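Local coordinates for protein cellulose 1,4-beta-cellobiosidase (Thermobifida fusca, PDB 4JJJ) that probably hydrolyses the 1,4-beta-glucosidic links of cellulose to release cellobiose, this chain being its glycosyl hydrolase family 48 catalytic module, at residues A[222-227]-A[324-329]; A[330-335]-A[354-359]; A[53-58]-A[418-423]; A[297-302]-A[403-408]. The protein carries 1 engineered substitution. One frame throughout, in Å; residues are numbered along the deposited sequence.

Contact 1 of 4, residues A[222-227]-A[324-329]; sequences APNADA and QGYQNV. Engineered in segment 222-227: Asn-224 (natural residue Asp).
The CA of Asn-224, in the first turn of helix 223-242, lies 4.7 Å from the CA of Tyr-326, and one turn later Ala-227 draws level with Asn-328. In this (alpha/alpha)6 barrel the pairing sets a helix start against the link between strand 321-323 and helix 329-337. Asn-224 is engineered, replacing the aspartate predicted to be the nucleophile. It exemplifies an amide laid flat on a ring: CB sits over the Tyr-326 centroid at 3.8 Å, a CH-pi contact 11° off the normal, and the amide plane tilts only 10° from the ring. With CG anti to the backbone N (chi1 -160°), ND2 spreads over the CD1 side while OD1 reaches back to the Tyr-326 CA, 3.6 Å away. Arg-424 binds Gly-325 O through NH1 and, weakly, Asn-224 OD1 through NH2. Tyr-326 also stacks on Trp-299 and touches a bound glucose. Asn-328 is the N-cap of helix 329-337, its OD1 taking the N-H of Ala-331. Its ND2 donates to a water at 3.0 Å, which itself donates to Asn-224 O at 2.8 Å, and its CB rests 3.9 Å from the CB of Ala-227.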
# COMPACT_ATOMS: atom_id res chain seq x y z
N ALA A 222 4.26 -1.79 -4.09
CA ALA A 222 3.45 -1.04 -3.11
C ALA A 222 4.42 -0.63 -1.99
O ALA A 222 4.65 -1.40 -1.06
CB ALA A 222 2.33 -1.96 -2.60
N PRO A 223 4.99 0.56 -2.07
CA PRO A 223 6.08 0.94 -1.14
C PRO A 223 5.62 0.98 0.32
O PRO A 223 6.42 0.76 1.23
CB PRO A 223 6.50 2.34 -1.65
CG PRO A 223 6.16 2.27 -3.13
CD PRO A 223 4.87 1.45 -3.21
N ASN A 224 4.37 1.24 0.56
CA ASN A 224 3.83 1.18 1.95
C ASN A 224 4.13 -0.21 2.54
O ASN A 224 4.53 -0.33 3.71
CB ASN A 224 2.33 1.43 1.98
CG ASN A 224 1.78 1.86 3.34
OD1 ASN A 224 2.44 2.25 4.23
ND2 ASN A 224 0.46 1.84 3.38
N ALA A 225 3.94 -1.26 1.72
CA ALA A 225 4.16 -2.68 2.12
C ALA A 225 5.63 -3.03 2.20
O ALA A 225 5.99 -3.64 3.22
CB ALA A 225 3.39 -3.63 1.20
N ASP A 226 6.45 -2.67 1.21
CA ASP A 226 7.85 -3.09 1.29
C ASP A 226 8.54 -2.33 2.44
O ASP A 226 9.31 -2.93 3.14
CB ASP A 226 8.59 -2.91 -0.07
CG ASP A 226 8.26 -3.95 -1.06
OD1 ASP A 226 7.12 -4.42 -1.12
OD2 ASP A 226 9.09 -4.25 -1.91
N ALA A 227 8.14 -1.11 2.73
CA ALA A 227 8.73 -0.37 3.85
C ALA A 227 8.29 -1.04 5.13
O ALA A 227 9.04 -1.14 6.11
CB ALA A 227 8.30 1.11 3.83
N GLN A 324 1.18 10.93 2.88
CA GLN A 324 1.63 10.85 4.26
C GLN A 324 1.48 9.44 4.85
O GLN A 324 2.27 8.95 5.67
CB GLN A 324 0.85 11.82 5.17
CG GLN A 324 -0.67 11.64 5.27
CD GLN A 324 -1.13 10.74 6.37
OE1 GLN A 324 -0.38 10.47 7.32
NE2 GLN A 324 -2.37 10.23 6.28
N GLY A 325 0.42 8.77 4.48
CA GLY A 325 0.09 7.44 5.03
C GLY A 325 1.05 6.37 4.67
O GLY A 325 1.02 5.28 5.35
N TYR A 326 1.87 6.58 3.65
CA TYR A 326 2.90 5.63 3.21
C TYR A 326 4.22 5.80 3.93
O TYR A 326 5.07 4.96 3.92
CB TYR A 326 3.17 5.68 1.69
CG TYR A 326 2.11 5.02 0.85
CD1 TYR A 326 0.77 5.02 1.16
CD2 TYR A 326 2.52 4.52 -0.38
CE1 TYR A 326 -0.14 4.43 0.32
CE2 TYR A 326 1.62 3.88 -1.23
CZ TYR A 326 0.33 3.83 -0.89
OH TYR A 326 -0.55 3.17 -1.71
N GLN A 327 4.45 7.01 4.49
CA GLN A 327 5.80 7.25 4.97
C GLN A 327 6.14 6.36 6.15
O GLN A 327 5.25 6.00 6.91
CB GLN A 327 6.03 8.73 5.33
CG GLN A 327 5.55 9.74 4.25
CD GLN A 327 6.13 9.38 2.87
OE1 GLN A 327 5.30 9.12 1.92
NE2 GLN A 327 7.34 9.21 2.74
N ASN A 328 7.42 6.08 6.29
CA ASN A 328 7.81 5.13 7.31
C ASN A 328 9.13 5.56 7.88
O ASN A 328 10.19 5.10 7.46
CB ASN A 328 7.86 3.71 6.77
CG ASN A 328 7.84 2.68 7.85
OD1 ASN A 328 8.45 2.86 8.90
ND2 ASN A 328 7.07 1.60 7.64
N VAL A 329 8.99 6.43 8.88
CA VAL A 329 10.19 7.02 9.43
C VAL A 329 10.97 5.97 10.24
O VAL A 329 12.19 6.14 10.47
CB VAL A 329 9.85 8.22 10.28
CG1 VAL A 329 9.31 9.32 9.35
CG2 VAL A 329 9.00 7.93 11.50
O HOH W 1 5.32 1.91 5.22

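Contact 2 of 4, residues A[330-335]-A[354-359]; sequences LAAYAL and TSFDRQ. With ZN (zinc ion), chain T.
Ala-332 and Phe-356 meet where helices 329-337 and 348-365, consecutive in the chain, run nearly antiparallel, their local axes 8.5 Å apart at an angle of 153°. The small alanine allows this approach: its methyl lies 3.6 Å from the CA of Phe-356. Followed outward, Phe-356 shows how one ring can read a neighbouring backbone. Its CB rests 3.7 Å from the CB of Ala-332. CG and CD1 then pass the main chain of the next residue, with CD1 3.8 Å from Tyr-333 N. CE1 meets the CB of Tyr-333 at 3.8 Å, and CZ, at the tip, nears both that CB and Tyr-333 CD1. One face of the phenyl is thus covered by the CA of Tyr-333 and by its CB, which makes a CH-pi contact. CG of Phe-356 is anti to N (chi1 177°), which carries its ring along the Tyr-333 backbone. The two aromatic side chains lie side by side and point the same way, with their rings inclined to each other; Leu-428 of helix 416-432 touches both. On the flank, Gln-359 is held by a nearly straight bond from NE2 to Ser-355 OG, 2.8 Å long, so that the amide lies beside the Ala-332 methyl. Away from the interface Asp-357, in the conformer described, gives OD1 to a zinc ion at 2.0 Å, shared with Glu-361 one turn on. The chemistry implies a division of labour: apolar carbon joins the helices, while the buried amide of Gln-359 is bonded at both ends, NE2 to Ser-355 and OE1 to the N-H of Asn-328.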
# COMPACT_ATOMS: atom_id res chain seq x y z
N LEU A 330 10.30 4.92 10.69
CA LEU A 330 10.99 3.85 11.42
C LEU A 330 11.80 3.02 10.48
O LEU A 330 13.00 2.80 10.75
CB LEU A 330 9.91 3.00 12.17
CG LEU A 330 10.34 1.91 13.15
CD1 LEU A 330 11.17 0.82 12.47
CD2 LEU A 330 11.13 2.50 14.33
N ALA A 331 11.27 2.61 9.36
CA ALA A 331 12.04 1.96 8.31
C ALA A 331 13.22 2.83 7.84
O ALA A 331 14.30 2.28 7.60
CB ALA A 331 11.17 1.53 7.17
N ALA A 332 12.98 4.14 7.67
CA ALA A 332 14.05 5.05 7.20
C ALA A 332 15.18 5.17 8.21
O ALA A 332 16.38 5.13 7.84
CB ALA A 332 13.50 6.37 6.79
N TYR A 333 14.79 5.21 9.49
CA TYR A 333 15.78 5.24 10.58
C TYR A 333 16.56 3.95 10.49
O TYR A 333 17.82 3.97 10.60
CB TYR A 333 15.01 5.29 11.92
CG TYR A 333 15.91 4.90 13.08
CD1 TYR A 333 16.80 5.81 13.55
CD2 TYR A 333 15.75 3.72 13.70
CE1 TYR A 333 17.60 5.48 14.67
CE2 TYR A 333 16.59 3.35 14.73
CZ TYR A 333 17.48 4.26 15.15
OH TYR A 333 18.30 3.92 16.27
N ALA A 334 15.89 2.80 10.38
CA ALA A 334 16.57 1.47 10.37
C ALA A 334 17.56 1.39 9.23
O ALA A 334 18.73 0.95 9.45
CB ALA A 334 15.60 0.30 10.36
N LEU A 335 17.10 1.70 8.06
CA LEU A 335 17.93 1.55 6.82
C LEU A 335 19.13 2.50 6.84
O LEU A 335 20.19 2.19 6.27
CB LEU A 335 17.12 1.69 5.56
CG LEU A 335 16.14 0.58 5.27
CD1 LEU A 335 15.09 1.08 4.28
CD2 LEU A 335 16.86 -0.68 4.72
N THR A 354 18.95 10.69 3.86
CA THR A 354 18.26 11.88 3.30
C THR A 354 16.75 11.70 3.40
O THR A 354 16.07 12.60 3.83
CB THR A 354 18.70 12.09 1.87
OG1 THR A 354 20.12 12.24 1.83
CG2 THR A 354 18.05 13.27 1.29
N SER A 355 16.30 10.53 3.05
CA SER A 355 14.84 10.21 3.14
C SER A 355 14.27 10.29 4.58
O SER A 355 13.17 10.77 4.78
CB SER A 355 14.51 8.84 2.53
OG SER A 355 13.11 8.60 2.44
N PHE A 356 15.03 9.76 5.56
CA PHE A 356 14.62 9.83 6.96
C PHE A 356 14.28 11.28 7.33
O PHE A 356 13.21 11.59 7.88
CB PHE A 356 15.69 9.21 7.82
CG PHE A 356 15.46 9.26 9.31
CD1 PHE A 356 14.26 8.91 9.86
CD2 PHE A 356 16.47 9.61 10.19
CE1 PHE A 356 14.04 8.92 11.22
CE2 PHE A 356 16.30 9.61 11.55
CZ PHE A 356 15.07 9.26 12.09
N ASP A 357 15.24 12.16 7.09
CA ASP A 357 15.06 13.59 7.33
C ASP A 357 13.90 14.18 6.52
O ASP A 357 13.01 14.85 7.10
CB ASP A 357 16.35 14.33 6.98
CG ASP A 357 16.21 15.83 6.96
OD1 ASP A 357 15.77 16.33 8.00
OD2 ASP A 357 16.46 16.44 5.85
N ARG A 358 13.90 13.93 5.21
CA ARG A 358 12.91 14.49 4.33
C ARG A 358 11.45 14.05 4.72
O ARG A 358 10.50 14.85 4.73
CB ARG A 358 13.13 14.12 2.89
CG ARG A 358 12.35 14.96 1.89
CD ARG A 358 12.82 16.38 1.78
NE ARG A 358 14.19 16.59 1.36
CZ ARG A 358 14.55 16.64 0.06
NH1 ARG A 358 13.70 16.43 -0.91
NH2 ARG A 358 15.78 16.90 -0.27
N GLN A 359 11.32 12.77 5.10
CA GLN A 359 10.00 12.27 5.47
C GLN A 359 9.51 12.97 6.73
O GLN A 359 8.34 13.35 6.81
CB GLN A 359 10.05 10.77 5.71
CG GLN A 359 10.23 9.92 4.44
CD GLN A 359 10.08 8.44 4.71
OE1 GLN A 359 9.26 7.98 5.51
NE2 GLN A 359 11.00 7.70 4.13
ZN ZN T . 15.58 18.32 7.86
O HOH W 2 17.38 19.26 7.59

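Contact 3 of 4, residues A[53-58]-A[418-423]; sequences FSYYLW and QVWNME
Trp-420 presents its indole obliquely to the hydroxyl of Tyr-55, whereas seen from the tyrosine the indole nitrogen lies at the ring edge, close to the phenol plane. A second pair is also an edge contact: Glu-423 OE2 lies near the plane of the Trp-58 indole, 3.5 Å from both CH2 and CZ2, with the carboxylate turned 41° from the ring. The case illustrates how long side chains can join parts of helices whose backbones do not meet. In segments 53-58 and 418-423 of the (alpha/alpha)6 barrel the main chains stand well apart, the nearest CA atoms, of Tyr-55 and Trp-420, being 12.2 Å from each other. Glu-423 covers its share of the gap by full extension, CG anti to N (chi1 -166°) and the chain straight beyond it, and comes from the opposite direction to Trp-58. Between Tyr-55 OH and Trp-420 NE1, 3.1 Å apart, the angle is too poor for a hydrogen bond; instead both atoms are bonded to OE2 of Glu-625. Trp-420 belongs to the glycan pocket, beside the predicted proton donor Glu-51, and also has a cation-pi contact with Arg-228 and edge-to-face partners in Trp-414 and Trp-621. A carboxylate oxygen at the electropositive C-H rim of an indole is probably favourable electrostatically, and a salt bridge from Glu-423 OE2 to Lys-507, which also touches Trp-58, probably helps to keep Glu-423 ionised in this buried setting; the other pair is tied together through one carboxylate oxygen, without a direct bond between its members.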
# COMPACT_ATOMS: atom_id res chain seq x y z
N PHE A 53 1.42 -9.77 2.85
CA PHE A 53 2.69 -10.40 3.17
C PHE A 53 3.53 -9.66 4.20
O PHE A 53 4.03 -10.27 5.12
CB PHE A 53 3.53 -10.70 1.89
CG PHE A 53 3.22 -11.97 1.19
CD1 PHE A 53 3.85 -13.17 1.60
CD2 PHE A 53 2.38 -12.01 0.08
CE1 PHE A 53 3.60 -14.34 0.93
CE2 PHE A 53 2.11 -13.23 -0.51
CZ PHE A 53 2.76 -14.34 -0.18
N SER A 54 3.48 -8.31 4.16
CA SER A 54 4.20 -7.54 5.17
C SER A 54 3.64 -7.76 6.54
O SER A 54 4.36 -7.82 7.54
CB SER A 54 4.29 -6.08 4.79
OG SER A 54 3.07 -5.38 4.80
N TYR A 55 2.30 -7.91 6.64
CA TYR A 55 1.66 -8.20 7.89
C TYR A 55 1.91 -9.65 8.38
O TYR A 55 2.03 -9.88 9.57
CB TYR A 55 0.15 -7.90 7.83
CG TYR A 55 -0.18 -6.47 8.12
CD1 TYR A 55 -0.44 -6.06 9.43
CD2 TYR A 55 -0.27 -5.52 7.10
CE1 TYR A 55 -0.76 -4.75 9.68
CE2 TYR A 55 -0.56 -4.15 7.38
CZ TYR A 55 -0.82 -3.78 8.64
OH TYR A 55 -1.17 -2.50 8.97
N TYR A 56 2.06 -10.58 7.44
CA TYR A 56 2.39 -11.96 7.76
C TYR A 56 3.77 -11.99 8.41
O TYR A 56 3.97 -12.59 9.46
CB TYR A 56 2.32 -12.79 6.51
CG TYR A 56 2.64 -14.28 6.59
CD1 TYR A 56 2.66 -15.00 7.78
CD2 TYR A 56 2.97 -14.96 5.38
CE1 TYR A 56 2.99 -16.38 7.77
CE2 TYR A 56 3.30 -16.31 5.36
CZ TYR A 56 3.34 -16.94 6.59
OH TYR A 56 3.79 -18.29 6.55
N LEU A 57 4.69 -11.23 7.87
CA LEU A 57 6.04 -11.06 8.49
C LEU A 57 5.84 -10.55 9.89
O LEU A 57 6.47 -11.03 10.86
CB LEU A 57 6.92 -10.16 7.72
CG LEU A 57 7.27 -10.60 6.32
CD1 LEU A 57 8.07 -9.52 5.63
CD2 LEU A 57 8.06 -11.94 6.31
N TRP A 58 5.05 -9.46 10.05
CA TRP A 58 4.89 -8.82 11.33
C TRP A 58 4.38 -9.81 12.39
O TRP A 58 4.86 -9.86 13.56
CB TRP A 58 3.96 -7.62 11.26
CG TRP A 58 4.14 -6.55 12.24
CD1 TRP A 58 4.93 -6.49 13.38
CD2 TRP A 58 3.54 -5.24 12.11
NE1 TRP A 58 4.83 -5.25 13.96
CE2 TRP A 58 3.96 -4.47 13.21
CE3 TRP A 58 2.63 -4.70 11.17
CZ2 TRP A 58 3.55 -3.14 13.41
CZ3 TRP A 58 2.22 -3.35 11.36
CH2 TRP A 58 2.70 -2.58 12.46
N GLN A 418 -3.86 7.80 8.83
CA GLN A 418 -3.36 8.60 9.97
C GLN A 418 -2.62 7.71 10.94
O GLN A 418 -1.47 7.98 11.31
CB GLN A 418 -4.44 9.28 10.77
CG GLN A 418 -5.26 10.35 10.05
CD GLN A 418 -4.44 11.50 9.65
OE1 GLN A 418 -3.72 12.15 10.51
NE2 GLN A 418 -4.45 11.82 8.35
N VAL A 419 -3.26 6.57 11.32
CA VAL A 419 -2.67 5.63 12.30
C VAL A 419 -1.59 4.80 11.70
O VAL A 419 -0.62 4.44 12.41
CB VAL A 419 -3.75 4.87 13.05
CG1 VAL A 419 -4.51 5.79 14.00
CG2 VAL A 419 -4.72 4.15 12.15
N TRP A 420 -1.68 4.41 10.46
CA TRP A 420 -0.59 3.62 9.87
C TRP A 420 0.73 4.45 9.88
O TRP A 420 1.82 3.95 10.29
CB TRP A 420 -0.92 3.14 8.52
CG TRP A 420 -1.78 1.96 8.44
CD1 TRP A 420 -2.15 1.13 9.44
CD2 TRP A 420 -2.26 1.35 7.22
NE1 TRP A 420 -2.88 0.11 8.94
CE2 TRP A 420 -2.94 0.18 7.58
CE3 TRP A 420 -2.15 1.70 5.88
CZ2 TRP A 420 -3.50 -0.67 6.65
CZ3 TRP A 420 -2.72 0.85 4.92
CH2 TRP A 420 -3.37 -0.31 5.31
N ASN A 421 0.63 5.73 9.48
CA ASN A 421 1.81 6.61 9.55
C ASN A 421 2.21 6.91 10.98
O ASN A 421 3.38 6.69 11.39
CB ASN A 421 1.56 7.87 8.78
CG ASN A 421 2.51 8.96 9.16
OD1 ASN A 421 3.67 8.73 9.17
ND2 ASN A 421 2.01 10.20 9.21
N MET A 422 1.25 7.29 11.78
CA MET A 422 1.53 7.77 13.11
C MET A 422 2.12 6.71 13.98
O MET A 422 2.97 7.01 14.79
CB MET A 422 0.36 8.46 13.84
CG MET A 422 0.78 9.49 14.88
SD MET A 422 1.90 10.80 14.35
CE MET A 422 1.00 11.53 12.98
N GLU A 423 1.65 5.47 13.82
CA GLU A 423 2.26 4.34 14.62
C GLU A 423 3.78 4.23 14.37
O GLU A 423 4.53 4.00 15.32
CB GLU A 423 1.63 3.01 14.29
CG GLU A 423 1.97 1.94 15.32
CD GLU A 423 1.43 0.59 14.96
OE1 GLU A 423 0.22 0.52 14.66
OE2 GLU A 423 2.23 -0.33 15.04

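Contact 4 of 4, residues A[297-302]-A[403-408]; sequences LSWYYS and QPVWND. With CA (calcium ion), chain E; BGC (beta-D-glucopyranose), chain D; BGC (beta-D-glucopyranose), chain B; BGC (beta-D-glucopyranose), chain C.
In the glucan-binding pocket Trp-299 and Trp-406 converge on one sugar hydroxyl, a compact example of two indoles reading a single atom. Trp-299 NE1 donates to O3 of the chain D glucose at 3.0 Å, almost straight at 171°. Trp-406 NE1 reaches the same O3 at 3.0 Å, more bent at 152°. The rings themselves meet edge to face: CZ2 of Trp-299 stands over the rim of the Trp-406 five-membered ring, 3.7 Å from CD1. Val-405 covers a face of Trp-299, with CG1 3.7 Å above the centroid of the five-membered ring, while CG2 lies against CG and CB. This valine has a positive phi and is the middle residue of a classic gamma turn, closed by Trp-406 N to Pro-404 O at 2.8 Å. Both segments are loops of the (alpha/alpha)6 barrel, one leading into strand 302-306 and the other leaving strand 398-401, and between them they line the substrate path. Tyr-300, its CG between the backbone N and the carbonyl carbon (chi1 63°), lays a ring face under O4 of the chain B glucose; its OH accepts a bond of 2.8 Å from O2 of the chain C glucose. Farther along, Asp-408 OD1 binds a calcium ion at 2.3 Å, together with Glu-185, Glu-560 and the carbonyl oxygen of Arg-180, while its OD2 forms a salt bridge with Arg-551.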
# COMPACT_ATOMS: atom_id res chain seq x y z
N LEU A 297 8.61 8.17 0.24
CA LEU A 297 8.02 6.88 -0.19
C LEU A 297 6.79 7.20 -1.04
O LEU A 297 5.71 7.47 -0.48
CB LEU A 297 7.69 5.95 0.94
CG LEU A 297 8.94 5.37 1.60
CD1 LEU A 297 8.60 4.76 2.91
CD2 LEU A 297 9.37 4.13 0.70
N SER A 298 6.98 7.27 -2.37
CA SER A 298 5.89 7.51 -3.24
C SER A 298 4.91 6.32 -3.40
O SER A 298 5.10 5.29 -2.79
CB SER A 298 6.36 8.00 -4.56
OG SER A 298 6.90 6.90 -5.30
N TRP A 299 3.86 6.58 -4.17
CA TRP A 299 2.78 5.61 -4.27
C TRP A 299 3.20 4.35 -4.91
O TRP A 299 2.65 3.29 -4.66
CB TRP A 299 1.65 6.21 -5.07
CG TRP A 299 0.31 5.53 -4.98
CD1 TRP A 299 -0.25 4.66 -5.84
CD2 TRP A 299 -0.68 5.77 -3.99
NE1 TRP A 299 -1.53 4.35 -5.48
CE2 TRP A 299 -1.83 5.05 -4.33
CE3 TRP A 299 -0.72 6.61 -2.89
CZ2 TRP A 299 -2.99 5.11 -3.55
CZ3 TRP A 299 -1.83 6.62 -2.08
CH2 TRP A 299 -2.96 5.87 -2.40
N TYR A 300 4.21 4.36 -5.77
CA TYR A 300 4.65 3.13 -6.45
C TYR A 300 6.01 3.34 -7.15
O TYR A 300 6.50 4.41 -7.35
CB TYR A 300 3.62 2.54 -7.50
CG TYR A 300 3.36 3.50 -8.67
CD1 TYR A 300 4.07 3.41 -9.87
CD2 TYR A 300 2.39 4.54 -8.54
CE1 TYR A 300 3.84 4.30 -10.93
CE2 TYR A 300 2.14 5.41 -9.62
CZ TYR A 300 2.82 5.21 -10.80
OH TYR A 300 2.60 6.08 -11.88
N TYR A 301 6.62 2.20 -7.49
CA TYR A 301 7.54 2.13 -8.65
C TYR A 301 7.09 0.92 -9.47
O TYR A 301 6.39 0.04 -9.01
CB TYR A 301 8.99 2.10 -8.19
CG TYR A 301 9.51 0.85 -7.48
CD1 TYR A 301 9.58 0.80 -6.10
CD2 TYR A 301 9.98 -0.26 -8.19
CE1 TYR A 301 10.10 -0.35 -5.45
CE2 TYR A 301 10.51 -1.35 -7.55
CZ TYR A 301 10.58 -1.40 -6.19
OH TYR A 301 11.15 -2.44 -5.56
N SER A 302 7.51 0.87 -10.72
CA SER A 302 7.02 -0.21 -11.60
C SER A 302 8.11 -0.48 -12.61
O SER A 302 8.98 0.35 -12.94
CB SER A 302 5.72 0.29 -12.27
OG SER A 302 5.16 -0.58 -13.18
N GLN A 403 -5.29 14.99 -2.03
CA GLN A 403 -5.78 13.68 -2.42
C GLN A 403 -4.78 12.98 -3.35
O GLN A 403 -5.03 12.68 -4.48
CB GLN A 403 -7.18 13.74 -3.08
CG GLN A 403 -7.27 14.80 -4.19
CD GLN A 403 -8.56 14.78 -4.94
OE1 GLN A 403 -9.45 13.89 -4.76
NE2 GLN A 403 -8.62 15.66 -5.98
N PRO A 404 -3.57 12.72 -2.86
CA PRO A 404 -2.57 12.13 -3.78
C PRO A 404 -3.03 10.89 -4.51
O PRO A 404 -3.57 9.99 -3.88
CB PRO A 404 -1.40 11.80 -2.81
CG PRO A 404 -1.58 12.73 -1.67
CD PRO A 404 -3.04 12.80 -1.46
N VAL A 405 -2.81 10.86 -5.79
CA VAL A 405 -2.99 9.71 -6.63
C VAL A 405 -4.43 9.32 -6.88
O VAL A 405 -4.83 9.32 -8.05
CB VAL A 405 -2.14 8.50 -6.25
CG1 VAL A 405 -2.28 7.43 -7.29
CG2 VAL A 405 -0.65 8.91 -6.08
N TRP A 406 -5.14 8.85 -5.86
CA TRP A 406 -6.54 8.38 -6.02
C TRP A 406 -7.44 9.61 -5.76
O TRP A 406 -7.29 10.34 -4.75
CB TRP A 406 -6.93 7.36 -4.95
CG TRP A 406 -6.55 5.95 -5.14
CD1 TRP A 406 -5.69 5.40 -6.01
CD2 TRP A 406 -7.15 4.88 -4.38
NE1 TRP A 406 -5.70 4.01 -5.82
CE2 TRP A 406 -6.60 3.68 -4.83
CE3 TRP A 406 -8.10 4.85 -3.42
CZ2 TRP A 406 -7.01 2.46 -4.29
CZ3 TRP A 406 -8.53 3.58 -2.88
CH2 TRP A 406 -7.96 2.47 -3.32
N ASN A 407 -8.41 9.83 -6.68
CA ASN A 407 -9.48 10.82 -6.41
C ASN A 407 -10.90 10.24 -6.32
O ASN A 407 -11.87 10.89 -6.18
CB ASN A 407 -9.47 11.82 -7.53
CG ASN A 407 -8.22 12.67 -7.73
OD1 ASN A 407 -8.17 13.46 -8.76
ND2 ASN A 407 -7.28 12.61 -6.86
N ASP A 408 -10.97 8.90 -6.46
CA ASP A 408 -12.22 8.11 -6.37
C ASP A 408 -12.02 6.89 -5.51
O ASP A 408 -11.91 5.81 -6.04
CB ASP A 408 -12.68 7.77 -7.80
CG ASP A 408 -14.10 7.24 -7.86
OD1 ASP A 408 -14.50 7.02 -9.05
OD2 ASP A 408 -14.77 7.13 -6.85
CA CA E . -14.51 7.22 -11.30
C2 BGC D . -2.89 1.12 -4.64
C3 BGC D . -2.92 1.03 -6.17
C4 BGC D . -1.53 0.77 -6.66
C5 BGC D . -0.87 -0.44 -6.06
C6 BGC D . 0.56 -0.69 -6.53
C1 BGC D . -2.13 -0.07 -4.12
O1 BGC D . -2.01 0.02 -2.70
O2 BGC D . -4.21 1.20 -4.05
O3 BGC D . -3.37 2.33 -6.64
O4 BGC D . -1.77 0.41 -8.06
O5 BGC D . -0.83 -0.23 -4.64
O6 BGC D . 1.34 0.51 -6.27
C2 BGC B . -0.76 -0.01 -10.26
C3 BGC B . 0.12 0.61 -11.28
C4 BGC B . -0.30 2.05 -11.64
C5 BGC B . -0.47 2.79 -10.29
C6 BGC B . -0.84 4.24 -10.58
C1 BGC B . -0.85 0.90 -9.05
O2 BGC B . -0.30 -1.29 -9.92
O3 BGC B . 0.12 -0.24 -12.37
O4 BGC B . 0.76 2.74 -12.35
O5 BGC B . -1.38 2.16 -9.40
O6 BGC B . -2.24 4.25 -10.95
C2 BGC C . 1.66 3.74 -14.27
C3 BGC C . 1.90 3.57 -15.76
C4 BGC C . 2.45 2.20 -16.11
C5 BGC C . 1.64 1.10 -15.46
C6 BGC C . 2.20 -0.27 -15.58
C1 BGC C . 0.81 2.55 -13.77
O2 BGC C . 1.06 4.99 -13.94
O3 BGC C . 2.81 4.61 -16.23
O4 BGC C . 2.32 2.10 -17.57
O5 BGC C . 1.50 1.35 -14.03
O6 BGC C . 1.32 -1.24 -15.05
O HOH W 3 -14.31 9.68 -10.79
O HOH W 4 -14.54 7.81 -13.57

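How the contacts relate
Contacts 1, 2 and 3 are buried, whereas contact 4 is partly buried and lines the glucan path. Chemistry follows place: the helix pair of contact 2, about 18 Å from the chain centre, is mainly apolar, while contacts 1 and 3, nearer the centre, bring polar groups and aromatic rings to the predicted catalytic positions, one of them engineered here. Helix 329-337 links contacts 1 and 2, with Val-329 O 3.4 Å from Phe-356 CE1. Helix 416-432 carries one side of contact 3 and also flanks contact 1, where Trp-420 CE3 lies 3.6 Å from Asn-224 ND2. Tyr-326 and Trp-299 join contact 1 to contact 4; contacts 3 and 4 do not touch.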